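Local coordinates for mitotic checkpoint control protein kinase BUB1 (PDB 6JKK), which phosphorylates CENP-E as a switch from lateral association to end-on capture of spindle microtubules, through a kinase domain that probably binds ATP, at residues D155-M160 with C319-K324; Q165-V170 with Q312-L317; V159-C164 with K192-D197. One frame throughout, in Å; residues are numbered along the deposited sequence.

Contact 1: residues D155-M160 with C319-K324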
# COMPACT_ATOMS: atom_id res chain seq x y z
N ASP A 155 -11.03 16.21 -6.50
CA ASP A 155 -12.49 16.17 -6.64
C ASP A 155 -13.08 14.98 -5.90
O ASP A 155 -12.55 13.87 -5.97
CB ASP A 155 -12.87 16.10 -8.12
CG ASP A 155 -14.36 16.08 -8.33
OD1 ASP A 155 -14.95 17.15 -8.53
OD2 ASP A 155 -14.94 14.98 -8.29
N GLU A 156 -14.18 15.23 -5.19
CA GLU A 156 -14.80 14.22 -4.34
C GLU A 156 -15.09 12.92 -5.09
O GLU A 156 -14.87 11.83 -4.57
CB GLU A 156 -16.11 14.76 -3.75
CG GLU A 156 -16.72 13.85 -2.69
CD GLU A 156 -18.17 14.15 -2.41
OE1 GLU A 156 -18.72 15.08 -3.03
OE2 GLU A 156 -18.76 13.44 -1.57
N TYR A 157 -15.57 13.04 -6.32
CA TYR A 157 -15.95 11.85 -7.09
C TYR A 157 -14.73 11.09 -7.61
O TYR A 157 -14.74 9.85 -7.67
CB TYR A 157 -16.94 12.21 -8.19
CG TYR A 157 -18.31 12.49 -7.62
CD1 TYR A 157 -18.63 13.73 -7.08
CD2 TYR A 157 -19.28 11.50 -7.59
CE1 TYR A 157 -19.87 13.98 -6.54
CE2 TYR A 157 -20.53 11.74 -7.05
CZ TYR A 157 -20.82 12.97 -6.52
OH TYR A 157 -22.07 13.20 -5.99
N VAL A 158 -13.66 11.81 -7.94
CA VAL A 158 -12.39 11.15 -8.24
C VAL A 158 -11.91 10.37 -7.01
O VAL A 158 -11.43 9.24 -7.13
CB VAL A 158 -11.31 12.14 -8.72
CG1 VAL A 158 -9.97 11.46 -8.85
CG2 VAL A 158 -11.70 12.73 -10.06
N VAL A 159 -12.08 10.96 -5.83
CA VAL A 159 -11.69 10.26 -4.60
C VAL A 159 -12.55 9.01 -4.38
O VAL A 159 -12.04 7.96 -3.97
CB VAL A 159 -11.72 11.18 -3.36
CG1 VAL A 159 -11.31 10.41 -2.10
CG2 VAL A 159 -10.78 12.39 -3.55
N MET A 160 -13.85 9.10 -4.67
CA MET A 160 -14.72 7.93 -4.56
C MET A 160 -14.23 6.80 -5.46
O MET A 160 -14.23 5.63 -5.06
CB MET A 160 -16.15 8.26 -4.94
CG MET A 160 -16.82 9.29 -4.09
SD MET A 160 -18.52 9.39 -4.62
CE MET A 160 -18.92 11.00 -3.94
N CYS A 319 -22.75 3.44 -6.12
CA CYS A 319 -24.10 4.01 -6.19
C CYS A 319 -24.02 5.53 -6.27
O CYS A 319 -24.78 6.16 -7.00
CB CYS A 319 -24.92 3.61 -4.96
SG CYS A 319 -25.49 1.90 -4.98
N ALA A 320 -23.11 6.12 -5.51
CA ALA A 320 -22.93 7.56 -5.53
C ALA A 320 -22.36 8.00 -6.87
O ALA A 320 -22.78 9.01 -7.43
CB ALA A 320 -22.03 8.00 -4.38
N LEU A 321 -21.38 7.25 -7.36
CA LEU A 321 -20.78 7.52 -8.67
C LEU A 321 -21.84 7.44 -9.77
O LEU A 321 -21.83 8.23 -10.72
CB LEU A 321 -19.63 6.54 -8.94
CG LEU A 321 -18.34 6.81 -8.16
CD1 LEU A 321 -17.46 5.57 -8.12
CD2 LEU A 321 -17.57 7.97 -8.76
N ALA A 322 -22.77 6.51 -9.62
CA ALA A 322 -23.83 6.31 -10.61
C ALA A 322 -24.84 7.46 -10.68
O ALA A 322 -25.51 7.63 -11.71
CB ALA A 322 -24.54 4.99 -10.36
N GLU A 323 -24.98 8.23 -9.60
CA GLU A 323 -25.94 9.34 -9.58
C GLU A 323 -25.51 10.49 -10.49
O GLU A 323 -26.33 11.32 -10.88
CB GLU A 323 -26.15 9.87 -8.15
CG GLU A 323 -26.75 8.89 -7.16
CD GLU A 323 -28.23 8.64 -7.38
OE1 GLU A 323 -28.86 9.34 -8.21
OE2 GLU A 323 -28.78 7.73 -6.71
N LYS A 324 -24.22 10.54 -10.81
CA LYS A 324 -23.69 11.66 -11.58
C LYS A 324 -22.71 11.21 -12.65
O LYS A 324 -21.59 11.70 -12.70
CB LYS A 324 -23.01 12.66 -10.64
CG LYS A 324 -23.97 13.41 -9.73
CD LYS A 324 -23.23 14.44 -8.91
CE LYS A 324 -24.19 15.19 -8.00
NZ LYS A 324 -23.51 15.68 -6.77
O HOH W 1 -23.62 11.21 -5.92
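Tyr157 and Met160 meet Ala320, Leu321 and Lys324 in the helical C-lobe of the protein kinase fold, where the start of helix 156-175 (αE) lies against the last part of helix 310-322 (αI). The polar contacts gather at the phenol. Lys324 reaches it with a chain extended beyond CG that crosses the tyrosine at about a right angle, and NZ donates to Tyr157 OH over 3.0 Å. A water also links Tyr157 OH to the backbone of Ala320, donating to Ala320 O at 2.8 Å. That carbonyl oxygen also sits at the ring edge, 3.6 Å from Tyr157 CE2.

Leu321 and Met160 supply the apolar part. Leu321 turns one methyl to αE, with CD2 lying against the backbone carbonyl oxygen Tyr157 O at 3.6 Å as well as 4.1 Å from Met160 CB. Val328 of helix 325-339 touches both Tyr157 and Leu321.

Asp155, just ahead of αE, is its N-cap: OD2 accepts from Tyr157 N at 2.8 Å and, more weakly, from Val158 N. Met160 touches across the contact and within its own helix. Its SD packs 3.8 Å from Ala320 CB, while its methyl CE lies over the centre of the Tyr157 ring, 3.5 Å above the plane.

Contact 2: residues Q165-V170 with Q312-L317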
# COMPACT_ATOMS: atom_id res chain seq x y z
N GLN A 165 -11.31 1.51 -5.67
CA GLN A 165 -10.19 0.69 -6.10
C GLN A 165 -9.36 0.21 -4.92
O GLN A 165 -8.99 -0.97 -4.86
CB GLN A 165 -9.29 1.46 -7.07
CG GLN A 165 -9.93 1.78 -8.40
CD GLN A 165 -8.98 2.56 -9.30
OE1 GLN A 165 -7.84 2.15 -9.50
NE2 GLN A 165 -9.44 3.69 -9.82
N MET A 166 -9.05 1.12 -4.00
CA MET A 166 -8.22 0.77 -2.85
C MET A 166 -8.91 -0.28 -1.99
O MET A 166 -8.26 -1.16 -1.45
CB MET A 166 -7.89 2.01 -2.01
CG MET A 166 -6.85 2.92 -2.62
SD MET A 166 -6.40 4.27 -1.51
CE MET A 166 -7.96 5.17 -1.47
N LEU A 167 -10.22 -0.16 -1.86
CA LEU A 167 -11.00 -1.15 -1.12
C LEU A 167 -10.89 -2.51 -1.78
O LEU A 167 -10.79 -3.53 -1.10
CB LEU A 167 -12.47 -0.72 -1.04
CG LEU A 167 -12.80 0.28 0.06
CD1 LEU A 167 -14.09 1.02 -0.26
CD2 LEU A 167 -12.91 -0.45 1.39
N ASP A 168 -10.92 -2.54 -3.11
CA ASP A 168 -10.86 -3.82 -3.83
C ASP A 168 -9.49 -4.46 -3.63
O ASP A 168 -9.38 -5.66 -3.42
CB ASP A 168 -11.12 -3.59 -5.33
CG ASP A 168 -12.01 -4.66 -5.95
OD1 ASP A 168 -12.66 -5.44 -5.20
OD2 ASP A 168 -12.08 -4.71 -7.20
N ILE A 169 -8.45 -3.64 -3.67
CA ILE A 169 -7.08 -4.14 -3.52
C ILE A 169 -6.84 -4.72 -2.12
O ILE A 169 -6.26 -5.80 -1.97
CB ILE A 169 -6.05 -3.04 -3.84
CG1 ILE A 169 -6.10 -2.68 -5.33
CG2 ILE A 169 -4.64 -3.48 -3.46
CD1 ILE A 169 -5.35 -1.39 -5.69
N VAL A 170 -7.31 -4.01 -1.10
CA VAL A 170 -7.16 -4.46 0.28
C VAL A 170 -8.01 -5.70 0.56
O VAL A 170 -7.56 -6.64 1.23
CB VAL A 170 -7.52 -3.31 1.26
CG1 VAL A 170 -7.52 -3.80 2.71
CG2 VAL A 170 -6.53 -2.18 1.09
N GLN A 312 -19.44 -4.22 0.31
CA GLN A 312 -20.63 -3.39 0.56
C GLN A 312 -20.25 -1.90 0.53
O GLN A 312 -21.03 -1.06 0.06
CB GLN A 312 -21.26 -3.74 1.91
CG GLN A 312 -22.26 -2.70 2.44
CD GLN A 312 -23.48 -2.55 1.56
OE1 GLN A 312 -23.89 -3.49 0.88
NE2 GLN A 312 -24.07 -1.36 1.57
N LEU A 313 -19.06 -1.59 1.01
CA LEU A 313 -18.58 -0.21 0.95
C LEU A 313 -18.33 0.21 -0.49
O LEU A 313 -18.63 1.34 -0.88
CB LEU A 313 -17.32 -0.04 1.80
CG LEU A 313 -17.52 -0.23 3.30
CD1 LEU A 313 -16.22 0.02 4.06
CD2 LEU A 313 -18.62 0.68 3.82
N ARG A 314 -17.79 -0.71 -1.30
CA ARG A 314 -17.57 -0.42 -2.71
C ARG A 314 -18.91 -0.18 -3.39
O ARG A 314 -19.04 0.73 -4.20
CB ARG A 314 -16.81 -1.57 -3.40
CG ARG A 314 -15.35 -1.70 -2.99
CD ARG A 314 -14.61 -2.72 -3.86
NE ARG A 314 -14.43 -2.25 -5.24
CZ ARG A 314 -15.01 -2.78 -6.31
NH1 ARG A 314 -15.81 -3.83 -6.19
NH2 ARG A 314 -14.77 -2.27 -7.52
N THR A 315 -19.92 -0.96 -3.02
CA THR A 315 -21.27 -0.77 -3.55
C THR A 315 -21.80 0.62 -3.24
O THR A 315 -22.42 1.27 -4.10
CB THR A 315 -22.23 -1.85 -3.03
OG1 THR A 315 -21.81 -3.13 -3.53
CG2 THR A 315 -23.67 -1.58 -3.50
N GLN A 316 -21.55 1.10 -2.02
CA GLN A 316 -22.02 2.42 -1.63
C GLN A 316 -21.40 3.49 -2.52
O GLN A 316 -22.09 4.41 -2.98
CB GLN A 316 -21.73 2.69 -0.15
CG GLN A 316 -22.54 1.82 0.81
CD GLN A 316 -22.51 2.35 2.23
OE1 GLN A 316 -22.76 3.53 2.47
NE2 GLN A 316 -22.19 1.47 3.18
N LEU A 317 -20.09 3.37 -2.76
CA LEU A 317 -19.37 4.31 -3.61
C LEU A 317 -19.84 4.26 -5.06
O LEU A 317 -20.01 5.30 -5.70
CB LEU A 317 -17.86 4.04 -3.52
CG LEU A 317 -17.21 4.38 -2.19
CD1 LEU A 317 -15.87 3.65 -2.04
CD2 LEU A 317 -17.02 5.89 -2.05
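Leu167 faces Leu313, Arg314 and Leu317, and two parts of its side chain share the work. Its CB rests on the aliphatic stem of the arginine, 3.6 Å from Arg314 CG. Farther out, CD1 meets Leu317 CD1 at 3.6 Å and lies 4.0 Å from Leu313 CB, so it touches two residues one helical turn apart. Leu252 of helix 246-261 touches the same leucine.

The helices that carry these residues, 156-175 and 310-322, correspond to αE and αI of the kinase C-lobe. Here they run nearly antiparallel, at 165°, with their segment axes 9.5 Å apart at closest approach.

Asp168 comes next and lays its carboxylate flat on the guanidinium of Arg314. The two planes are only 6° apart, and Asp168 CG stands over the centre of the group, 3.5 Å from Arg314 NE. A bend at chi3 (70°) turns NE out of the line of the extended stem. Because the groups are stacked face to face, no N-H of the arginine points at the acid: Asp168 OD2 and Arg314 NH2, 3.6 Å apart, form a long salt bridge of charges alone. The directed bonds of the guanidinium go to other residues, NE to Cys164 O, NH1 to Gln311 OE1 and NH2 to Asn199 OD1, which would fix its rotation and hold it flat beneath the carboxylate. Asp168 OD1 in turn is bonded to Gln311 NE2, so that one glutamine side chain grips both members of the buried, oppositely charged pair.

Contact 3: residues V159-C164 with K192-D197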
# COMPACT_ATOMS: atom_id res chain seq x y z
N VAL A 159 -12.08 10.96 -5.83
CA VAL A 159 -11.69 10.26 -4.60
C VAL A 159 -12.55 9.01 -4.38
O VAL A 159 -12.04 7.96 -3.97
CB VAL A 159 -11.72 11.18 -3.36
CG1 VAL A 159 -11.31 10.41 -2.10
CG2 VAL A 159 -10.78 12.39 -3.55
N MET A 160 -13.85 9.10 -4.67
CA MET A 160 -14.72 7.93 -4.56
C MET A 160 -14.23 6.80 -5.46
O MET A 160 -14.23 5.63 -5.06
CB MET A 160 -16.15 8.26 -4.94
CG MET A 160 -16.82 9.29 -4.09
SD MET A 160 -18.52 9.39 -4.62
CE MET A 160 -18.92 11.00 -3.94
N HIS A 161 -13.82 7.16 -6.67
CA HIS A 161 -13.35 6.17 -7.65
C HIS A 161 -12.07 5.48 -7.16
O HIS A 161 -11.95 4.25 -7.22
CB HIS A 161 -13.10 6.84 -9.00
CG HIS A 161 -13.05 5.89 -10.16
ND1 HIS A 161 -12.02 5.00 -10.35
CD2 HIS A 161 -13.89 5.71 -11.21
CE1 HIS A 161 -12.23 4.30 -11.45
NE2 HIS A 161 -13.36 4.72 -11.99
N LEU A 162 -11.13 6.29 -6.67
CA LEU A 162 -9.88 5.78 -6.14
C LEU A 162 -10.09 4.97 -4.86
O LEU A 162 -9.42 3.97 -4.63
CB LEU A 162 -8.90 6.93 -5.87
CG LEU A 162 -8.35 7.68 -7.08
CD1 LEU A 162 -7.43 8.82 -6.64
CD2 LEU A 162 -7.60 6.72 -8.00
N SER A 163 -11.04 5.40 -4.02
CA SER A 163 -11.36 4.67 -2.79
C SER A 163 -11.95 3.29 -3.09
O SER A 163 -11.67 2.31 -2.39
CB SER A 163 -12.34 5.48 -1.95
OG SER A 163 -11.74 6.69 -1.53
N CYS A 164 -12.78 3.23 -4.12
CA CYS A 164 -13.40 1.98 -4.53
C CYS A 164 -12.31 1.00 -4.96
O CYS A 164 -12.37 -0.19 -4.65
CB CYS A 164 -14.36 2.24 -5.69
SG CYS A 164 -15.44 0.85 -6.09
N LYS A 192 -1.40 3.99 -14.10
CA LYS A 192 -1.95 4.45 -15.38
C LYS A 192 -3.15 5.35 -15.11
O LYS A 192 -3.66 5.38 -13.98
CB LYS A 192 -2.33 3.24 -16.25
CG LYS A 192 -3.34 2.28 -15.64
CD LYS A 192 -3.65 1.17 -16.65
CE LYS A 192 -4.57 0.11 -16.08
NZ LYS A 192 -5.84 0.67 -15.56
N PRO A 193 -3.61 6.10 -16.13
CA PRO A 193 -4.77 6.98 -15.89
C PRO A 193 -6.00 6.17 -15.48
O PRO A 193 -6.02 4.96 -15.66
CB PRO A 193 -4.98 7.64 -17.25
CG PRO A 193 -3.63 7.59 -17.92
CD PRO A 193 -3.03 6.30 -17.47
N ILE A 194 -7.01 6.84 -14.92
CA ILE A 194 -8.25 6.17 -14.52
C ILE A 194 -9.17 5.95 -15.73
O ILE A 194 -9.19 6.80 -16.62
CB ILE A 194 -9.00 7.00 -13.44
CG1 ILE A 194 -8.27 6.96 -12.11
CG2 ILE A 194 -10.39 6.48 -13.20
CD1 ILE A 194 -7.19 7.96 -12.00
N CYS A 195 -9.89 4.83 -15.77
CA CYS A 195 -11.02 4.67 -16.69
C CYS A 195 -12.32 4.95 -15.96
O CYS A 195 -12.42 4.75 -14.75
CB CYS A 195 -11.09 3.26 -17.29
SG CYS A 195 -9.63 2.24 -17.04
N ALA A 196 -13.33 5.39 -16.70
CA ALA A 196 -14.64 5.68 -16.11
C ALA A 196 -15.29 4.49 -15.39
O ALA A 196 -16.17 4.67 -14.55
CB ALA A 196 -15.58 6.23 -17.17
N ASP A 197 -14.86 3.28 -15.73
CA ASP A 197 -15.35 2.06 -15.08
C ASP A 197 -14.65 1.87 -13.74
O ASP A 197 -13.44 1.73 -13.69
CB ASP A 197 -15.11 0.86 -16.00
CG ASP A 197 -15.37 -0.47 -15.31
OD1 ASP A 197 -14.66 -1.45 -15.63
OD2 ASP A 197 -16.28 -0.52 -14.46
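His161 and Leu162, on the αE helix of the kinase C-lobe (156-175), meet Ile194 in the loop that joins strands 188-190 and 203-205. The principal contact is a CH-pi interaction. Methyl CG2 of Ile194 lies over one face of the imidazole, 3.6 Å from its centroid and 22° off the ring normal, displaced toward the rim so that His161 CE1, at 3.3 Å, is the nearest ring atom. The torsions bring the two together from either partner: CG of His161 is anti to its backbone N (chi1 -161°), and CG2 of Ile194 is likewise anti to its own. The other branch of the isoleucine faces Leu162, whose CD2 is 4.2 Å from Ile194 CG1, the two side chains crossing at about a right angle.

The strands flanking this loop are β7 and β8 of the kinase fold; the first follows the catalytic loop and the second leads into the DFG motif. As the loop turns past the histidine, backbone carbonyls come close to NE2: Cys195 O lies 2.9 Å from His161 NE2, and Asp197 O, near the ring plane at its edge, is 3.4 Å from it.

At the other nitrogen, His161 ND1 is hydrogen-bonded to Gln165 NE2, and Gln165 OE1 is bonded to Ser202 N, so a second-shell glutamine ties the histidine to the far part of the same interstrand connection. Helix 325-339 packs alongside, with Ile332 touching both His161 and Ile194, and Asn336 ND2 bonding to Ile194 O.

All three contacts start from one helix, 156-175, and follow it from its N-terminal turn inward: contact 1 first, contact 3 overlapping it at Val159 and Met160, then contact 2. Contacts 1 and 2 both pair this helix with helix 310-322 in antiparallel order, their centres about 13 Å apart, and contact 2 is nested inside the loop closed by contact 1. Contact 3, with its centre about 9 Å from that of contact 1 and 11 Å from that of contact 2, brings in the 192-197 loop; along the chain it alternates with contact 2. Leu317 CD2, 3.8 Å from Met160 CB, joins contact 2 to both others, so sequence-distant parts of the kinase C-lobe meet around a single helix.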